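Matching sites in xenavidin from Xenopus tropicalis, a protein that binds biotin as a frog member of the avidin family, holding it in the pocket of a beta-barrel subunit (PDB 2UZ2 (chain A, 1.70 Å), residues F63-H68 and T76-Q81), and in its relative avidin-related protein 2 from Gallus gallus (PDB 1WBI (chain B, 1.40 Å), residues F65-H70 and S78-Q83). Structure 2 is superposed on structure 1 by the backbone atoms of these residues (RMSD 0.18 Å); each is numbered along its deposited sequence.

Structure 1 (2UZ2); sequences FGFTVH and TVWTGQ. With BTN (biotin), chain C.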
loop_
_atom_site.group_PDB
_atom_site.type_symbol
_atom_site.label_atom_id
_atom_site.label_comp_id
_atom_site.label_asym_id
_atom_site.label_seq_id
_atom_site.Cartn_x
_atom_site.Cartn_y
_atom_site.Cartn_z
ATOM N N PHE A 63 -7.278 15.131 1.378
ATOM C CA PHE A 63 -8.308 14.966 0.330
ATOM C C PHE A 63 -8.218 13.549 -0.205
ATOM O O PHE A 63 -7.233 12.838 0.065
ATOM C CB PHE A 63 -8.044 15.943 -0.829
ATOM C CG PHE A 63 -6.639 15.817 -1.395
ATOM C CD1 PHE A 63 -6.346 14.875 -2.369
ATOM C CD2 PHE A 63 -5.636 16.659 -0.929
ATOM C CE1 PHE A 63 -5.023 14.740 -2.885
ATOM C CE2 PHE A 63 -4.336 16.553 -1.437
ATOM C CZ PHE A 63 -4.025 15.594 -2.389
ATOM N N GLY A 64 -9.251 13.132 -0.916
ATOM C CA GLY A 64 -9.164 11.857 -1.635
ATOM C C GLY A 64 -10.036 11.946 -2.857
ATOM O O GLY A 64 -10.999 12.718 -2.872
ATOM N N PHE A 65 -9.730 11.150 -3.880
ATOM C CA PHE A 65 -10.628 11.116 -5.045
ATOM C C PHE A 65 -10.486 9.832 -5.823
ATOM O O PHE A 65 -9.498 9.111 -5.660
ATOM C CB PHE A 65 -10.415 12.335 -5.976
ATOM C CG PHE A 65 -9.003 12.434 -6.551
ATOM C CD1 PHE A 65 -8.687 11.823 -7.770
ATOM C CD2 PHE A 65 -8.037 13.185 -5.900
ATOM C CE1 PHE A 65 -7.423 11.967 -8.304
ATOM C CE2 PHE A 65 -6.745 13.318 -6.418
ATOM C CZ PHE A 65 -6.439 12.686 -7.639
ATOM N N THR A 66 -11.479 9.560 -6.651
ATOM C CA THR A 66 -11.469 8.341 -7.501
ATOM C C THR A 66 -11.497 8.802 -8.950
ATOM O O THR A 66 -12.283 9.721 -9.272
ATOM C CB THR A 66 -12.759 7.531 -7.257
ATOM O OG1 THR A 66 -12.914 7.226 -5.850
ATOM C CG2 THR A 66 -12.807 6.247 -8.118
ATOM N N VAL A 67 -10.710 8.140 -9.813
ATOM C CA VAL A 67 -10.768 8.394 -11.246
ATOM C C VAL A 67 -11.426 7.203 -11.902
ATOM O O VAL A 67 -11.041 6.072 -11.668
ATOM C CB VAL A 67 -9.380 8.651 -11.860
ATOM C CG1 VAL A 67 -9.477 8.761 -13.380
ATOM C CG2 VAL A 67 -8.811 9.965 -11.311
ATOM N N HIS A 68 -12.443 7.472 -12.709
ATOM C CA HIS A 68 -13.195 6.443 -13.448
ATOM C C HIS A 68 -12.650 6.399 -14.879
ATOM O O HIS A 68 -13.153 7.071 -15.760
ATOM C CB HIS A 68 -14.668 6.861 -13.394
ATOM C CG HIS A 68 -15.632 5.929 -14.066
ATOM N ND1 HIS A 68 -15.340 4.630 -14.407
ATOM C CD2 HIS A 68 -16.928 6.125 -14.406
ATOM C CE1 HIS A 68 -16.398 4.082 -14.993
ATOM N NE2 HIS A 68 -17.387 4.962 -14.963
ATOM N N THR A 76 -8.690 4.027 -10.208
ATOM C CA THR A 76 -7.597 4.426 -9.304
ATOM C C THR A 76 -8.138 5.404 -8.281
ATOM O O THR A 76 -8.966 6.261 -8.626
ATOM C CB THR A 76 -6.436 5.078 -10.055
ATOM O OG1 THR A 76 -5.996 4.189 -11.092
ATOM C CG2 THR A 76 -5.258 5.400 -9.100
ATOM N N VAL A 77 -7.671 5.248 -7.046
ATOM C CA VAL A 77 -7.999 6.202 -5.964
ATOM C C VAL A 77 -6.708 6.820 -5.468
ATOM O O VAL A 77 -5.678 6.155 -5.424
ATOM C CB VAL A 77 -8.801 5.558 -4.792
ATOM C CG1 VAL A 77 -10.239 5.126 -5.271
ATOM C CG2 VAL A 77 -8.058 4.340 -4.156
ATOM N N TRP A 78 -6.777 8.106 -5.125
ATOM C CA TRP A 78 -5.646 8.822 -4.516
ATOM C C TRP A 78 -6.099 9.432 -3.212
ATOM O O TRP A 78 -7.239 9.914 -3.090
ATOM C CB TRP A 78 -5.232 10.022 -5.370
ATOM C CG TRP A 78 -4.424 9.751 -6.617
ATOM C CD1 TRP A 78 -3.090 10.002 -6.787
ATOM C CD2 TRP A 78 -4.916 9.334 -7.897
ATOM N NE1 TRP A 78 -2.714 9.766 -8.088
ATOM C CE2 TRP A 78 -3.813 9.340 -8.787
ATOM C CE3 TRP A 78 -6.181 8.940 -8.378
ATOM C CZ2 TRP A 78 -3.932 8.967 -10.131
ATOM C CZ3 TRP A 78 -6.303 8.583 -9.715
ATOM C CH2 TRP A 78 -5.206 8.592 -10.572
ATOM N N THR A 79 -5.182 9.489 -2.257
ATOM C CA THR A 79 -5.419 10.307 -1.053
ATOM C C THR A 79 -4.130 11.002 -0.635
ATOM O O THR A 79 -3.017 10.461 -0.805
ATOM C CB THR A 79 -6.065 9.495 0.095
ATOM O OG1 THR A 79 -6.449 10.379 1.145
ATOM C CG2 THR A 79 -5.113 8.457 0.706
ATOM N N GLY A 80 -4.249 12.205 -0.090
ATOM C CA GLY A 80 -3.037 12.945 0.194
ATOM C C GLY A 80 -3.313 14.164 1.008
ATOM O O GLY A 80 -4.410 14.329 1.545
ATOM N N GLN A 81 -2.316 15.025 1.055
ATOM C CA GLN A 81 -2.420 16.265 1.797
ATOM C C GLN A 81 -1.668 17.342 1.047
ATOM O O GLN A 81 -0.632 17.091 0.453
ATOM C CB GLN A 81 -1.885 16.097 3.216
ATOM C CG GLN A 81 -2.211 17.302 4.171
ATOM C CD GLN A 81 -1.835 17.049 5.632
ATOM O OE1 GLN A 81 -1.332 15.981 5.996
ATOM N NE2 GLN A 81 -2.046 18.051 6.467
HETATM C C11 BTN C . -5.302 1.590 -17.085
HETATM O O11 BTN C . -5.946 0.532 -16.889
HETATM O O12 BTN C . -4.318 1.537 -17.861
HETATM C C10 BTN C . -5.696 2.894 -16.416
HETATM C C9 BTN C . -4.560 3.912 -16.408
HETATM C C8 BTN C . -3.728 3.803 -15.118
HETATM C C7 BTN C . -2.953 5.070 -14.802
HETATM C C2 BTN C . -2.153 4.963 -13.496
HETATM S S1 BTN C . -3.164 4.987 -12.167
HETATM C C6 BTN C . -1.822 5.560 -11.064
HETATM C C5 BTN C . -0.713 6.240 -11.849
HETATM N N1 BTN C . -0.670 7.702 -11.745
HETATM C C3 BTN C . -0.838 8.260 -12.954
HETATM O O3 BTN C . -0.549 9.590 -13.308
HETATM N N2 BTN C . -1.284 7.353 -13.819
HETATM C C4 BTN C . -1.037 6.007 -13.322
#

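Structure 2 (1WBI); sequences FGFTVH and SVFVGQ. With BTN (biotin), chain D; SO4 (sulfate ion), chain E.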
loop_
_atom_site.group_PDB
_atom_site.type_symbol
_atom_site.label_atom_id
_atom_site.label_comp_id
_atom_site.label_asym_id
_atom_site.label_seq_id
_atom_site.Cartn_x
_atom_site.Cartn_y
_atom_site.Cartn_z
ATOM N N PHE B 65 -7.316 15.057 1.572
ATOM C CA PHE B 65 -8.333 14.876 0.544
ATOM C C PHE B 65 -8.189 13.513 -0.097
ATOM O O PHE B 65 -7.156 12.861 0.025
ATOM C CB PHE B 65 -8.189 15.979 -0.524
ATOM C CG PHE B 65 -6.877 15.889 -1.273
ATOM C CD1 PHE B 65 -6.756 15.044 -2.369
ATOM C CD2 PHE B 65 -5.739 16.532 -0.817
ATOM C CE1 PHE B 65 -5.533 14.880 -3.024
ATOM C CE2 PHE B 65 -4.506 16.354 -1.441
ATOM C CZ PHE B 65 -4.398 15.533 -2.550
ATOM N N GLY B 66 -9.199 13.134 -0.873
ATOM C CA GLY B 66 -9.152 11.919 -1.661
ATOM C C GLY B 66 -9.988 12.076 -2.914
ATOM O O GLY B 66 -10.926 12.924 -2.946
ATOM N N PHE B 67 -9.662 11.310 -3.959
ATOM C CA PHE B 67 -10.532 11.224 -5.113
ATOM C C PHE B 67 -10.422 9.900 -5.825
ATOM O O PHE B 67 -9.431 9.199 -5.691
ATOM C CB PHE B 67 -10.341 12.415 -6.085
ATOM C CG PHE B 67 -8.956 12.552 -6.663
ATOM C CD1 PHE B 67 -8.617 11.968 -7.856
ATOM C CD2 PHE B 67 -8.015 13.356 -6.045
ATOM C CE1 PHE B 67 -7.350 12.106 -8.392
ATOM C CE2 PHE B 67 -6.737 13.499 -6.559
ATOM C CZ PHE B 67 -6.415 12.918 -7.781
ATOM N N THR B 68 -11.452 9.620 -6.615
ATOM C CA THR B 68 -11.577 8.425 -7.453
ATOM C C THR B 68 -11.518 8.855 -8.908
ATOM O O THR B 68 -12.140 9.875 -9.270
ATOM C CB THR B 68 -12.901 7.699 -7.227
ATOM O OG1 THR B 68 -12.994 7.248 -5.848
ATOM C CG2 THR B 68 -13.031 6.506 -8.074
ATOM N N VAL B 69 -10.738 8.138 -9.717
ATOM C CA VAL B 69 -10.792 8.290 -11.173
ATOM C C VAL B 69 -11.378 7.049 -11.810
ATOM O O VAL B 69 -10.878 5.942 -11.664
ATOM C CB VAL B 69 -9.390 8.539 -11.752
ATOM C CG1 VAL B 69 -9.450 8.790 -13.261
ATOM C CG2 VAL B 69 -8.677 9.645 -11.036
ATOM N N HIS B 70 -12.434 7.258 -12.577
ATOM C CA HIS B 70 -13.095 6.198 -13.370
ATOM C C HIS B 70 -12.519 6.269 -14.767
ATOM O O HIS B 70 -12.847 7.193 -15.518
ATOM C CB HIS B 70 -14.635 6.438 -13.389
ATOM C CG HIS B 70 -15.368 5.644 -14.429
ATOM N ND1 HIS B 70 -15.263 5.896 -15.785
ATOM C CD2 HIS B 70 -16.208 4.585 -14.304
ATOM C CE1 HIS B 70 -16.026 5.035 -16.441
ATOM N NE2 HIS B 70 -16.631 4.247 -15.571
ATOM N N SER B 78 -8.845 4.039 -10.306
ATOM C CA SER B 78 -7.784 4.452 -9.371
ATOM C C SER B 78 -8.347 5.349 -8.280
ATOM O O SER B 78 -9.307 6.044 -8.501
ATOM C CB SER B 78 -6.671 5.201 -10.076
ATOM O OG SER B 78 -5.969 4.314 -10.958
ATOM N N VAL B 79 -7.719 5.309 -7.097
ATOM C CA VAL B 79 -7.993 6.271 -6.037
ATOM C C VAL B 79 -6.697 6.880 -5.549
ATOM O O VAL B 79 -5.615 6.227 -5.558
ATOM C CB VAL B 79 -8.720 5.644 -4.841
ATOM C CG1 VAL B 79 -10.142 5.126 -5.210
ATOM C CG2 VAL B 79 -7.923 4.466 -4.280
ATOM N N PHE B 80 -6.781 8.168 -5.224
ATOM C CA PHE B 80 -5.673 8.964 -4.710
ATOM C C PHE B 80 -6.053 9.528 -3.362
ATOM O O PHE B 80 -7.170 10.017 -3.179
ATOM C CB PHE B 80 -5.390 10.140 -5.674
ATOM C CG PHE B 80 -4.849 9.762 -7.044
ATOM C CD1 PHE B 80 -3.529 9.926 -7.323
ATOM C CD2 PHE B 80 -5.669 9.201 -8.012
ATOM C CE1 PHE B 80 -3.027 9.594 -8.609
ATOM C CE2 PHE B 80 -5.139 8.851 -9.278
ATOM C CZ PHE B 80 -3.854 9.024 -9.520
ATOM N N VAL B 81 -5.113 9.547 -2.418
ATOM C CA VAL B 81 -5.362 10.206 -1.112
ATOM C C VAL B 81 -4.129 10.960 -0.721
ATOM O O VAL B 81 -3.005 10.543 -1.008
ATOM C CB VAL B 81 -5.743 9.179 -0.042
ATOM C CG1 VAL B 81 -4.560 8.390 0.467
ATOM C CG2 VAL B 81 -6.492 9.827 1.092
ATOM N N GLY B 82 -4.275 12.109 -0.079
ATOM C CA GLY B 82 -3.112 12.872 0.246
ATOM C C GLY B 82 -3.390 14.102 1.049
ATOM O O GLY B 82 -4.463 14.224 1.662
ATOM N N GLN B 83 -2.353 14.925 1.183
ATOM C CA GLN B 83 -2.430 16.201 1.879
ATOM C C GLN B 83 -1.831 17.283 1.012
ATOM O O GLN B 83 -0.826 17.081 0.336
ATOM C CB GLN B 83 -1.735 16.079 3.254
ATOM C CG GLN B 83 -1.946 17.290 4.190
ATOM C CD GLN B 83 -1.386 17.068 5.585
ATOM O OE1 GLN B 83 -0.848 16.010 5.905
ATOM N NE2 GLN B 83 -1.464 18.101 6.427
HETATM C C11 BTN D . -5.181 2.285 -17.039
HETATM O O11 BTN D . -6.008 1.443 -17.507
HETATM O O12 BTN D . -3.951 1.997 -17.048
HETATM C C10 BTN D . -5.742 3.561 -16.504
HETATM C C9 BTN D . -4.706 4.621 -16.225
HETATM C C8 BTN D . -3.972 4.409 -14.882
HETATM C C7 BTN D . -3.011 5.578 -14.630
HETATM C C2 BTN D . -2.279 5.561 -13.251
HETATM S S1 BTN D . -3.279 6.030 -11.901
HETATM C C6 BTN D . -1.811 6.089 -10.856
HETATM C C5 BTN D . -0.713 6.691 -11.720
HETATM N N1 BTN D . -0.705 8.118 -11.617
HETATM C C3 BTN D . -0.989 8.647 -12.809
HETATM O O3 BTN D . -1.040 9.965 -13.014
HETATM N N2 BTN D . -1.252 7.753 -13.704
HETATM C C4 BTN D . -1.032 6.431 -13.191
HETATM S S SO4 E . -18.611 2.021 -17.852
HETATM O O1 SO4 E . -19.793 1.183 -17.936
HETATM O O2 SO4 E . -17.372 1.225 -17.921
HETATM O O3 SO4 E . -18.532 3.073 -18.896
HETATM O O4 SO4 E . -18.626 2.664 -16.513
#

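Structure 1 (2UZ2)
F65 turns one ring face to W78 CB, which stands 3.7 Å above its plane, and takes V67 CG2 in plane at its edge. The F65 ring and the five-membered ring of W78 are near parallel, at 17°, but slid apart, with F65 CE1 reaching W78 CE3 at 3.3 Å. Further along, G80 lies under one face of F63, its C 3.6 Å from F63 CE2. V67 CG2 also touches W78 CZ3 (3.3 Å). These groups line the interior of the avidin barrel, where neighbouring antiparallel strands 62-68 and 75-84 form a hairpin. T76 OG1, turned beside its backbone N (chi1 -55°), lies 3.1 Å from biotin S1 and is hydrogen-bonded to W69; W78 CZ2 lies 3.9 Å from biotin N1. On the other face of the sheet, T79 OG1 donates to F63 O at 2.8 Å, opposite G80 N across the carbonyl plane.

Structure 2 (1WBI)
F67 turns one ring face to F80 CB, which stands 3.6 Å above its plane, and takes V69 CG2 in plane at its edge. The F67 and F80 rings are near parallel, at 13°, but slid apart, with F67 CE1 reaching F80 CD2 at 3.4 Å. Further along, G82 lies under one face of F65, its C 3.5 Å from F65 CE2. V69 CG2 also touches F80 CE2 (4.0 Å). S78 OG, turned beside its backbone N (chi1 -67°), lies 3.3 Å from biotin S1 and is hydrogen-bonded to W71; F80 CZ lies 3.8 Å from biotin C6. On the other face of the sheet, V81 places its CG2 methyl 3.3 Å from F65 O, a van der Waals contact with a carbonyl oxygen that accepts a hydrogen bond from G82 N at 3.0 Å.

Structure 1 against structure 2
Both sites share the same antiparallel strand pairing and bind biotin at the same place. The side chains of F63(A), F65(A), T66(A), V67(A) and V77(A) keep their places in their counterparts, and the backbone bond from G80(A) N to F63(A) O recurs from G82(B) N to F65(B) O. At T76(A) / S78(B) the hydroxyl oxygens OG1 of T76(A) and OG of S78(B) fall 0.2 Å apart, so the polar branch beside the biotin sulfur keeps its place. What S78(B) lacks is the methyl: CG2 of T76(A), 3.7 Å from S1 of its biotin, has no counterpart, which may reduce apolar contact with the ligand there. W78(A) / F80(B) exchanges an indole for a phenyl, with chi1 -77° against -67°. CZ2 of W78(A) and CZ of F80(B) are 0.6 Å apart after superposition, as are NE1 of W78(A) and CE1 of F80(B), so a carbon replaces the indole nitrogen. The touches with F65(A) / F67(B), V67(A) / V69(B) and T76(A) / S78(B) are kept. At T79(A) / V81(B) the shapes nearly coincide but the chemistry does not: OG1 of T79(A) and CG2 of V81(B) are 0.6 Å apart, as are CG2 of T79(A) and CG1 of V81(B). The bond from T79(A) OG1 to F63(A) O, 2.8 Å, is therefore absent in structure 2, where a methyl faces F65(B) O. Lastly, the imidazoles of H68(A) and H70(B) differ by about 87° about the last bond, the torsions before it being alike, and the place of CD2 of H68(A) is left.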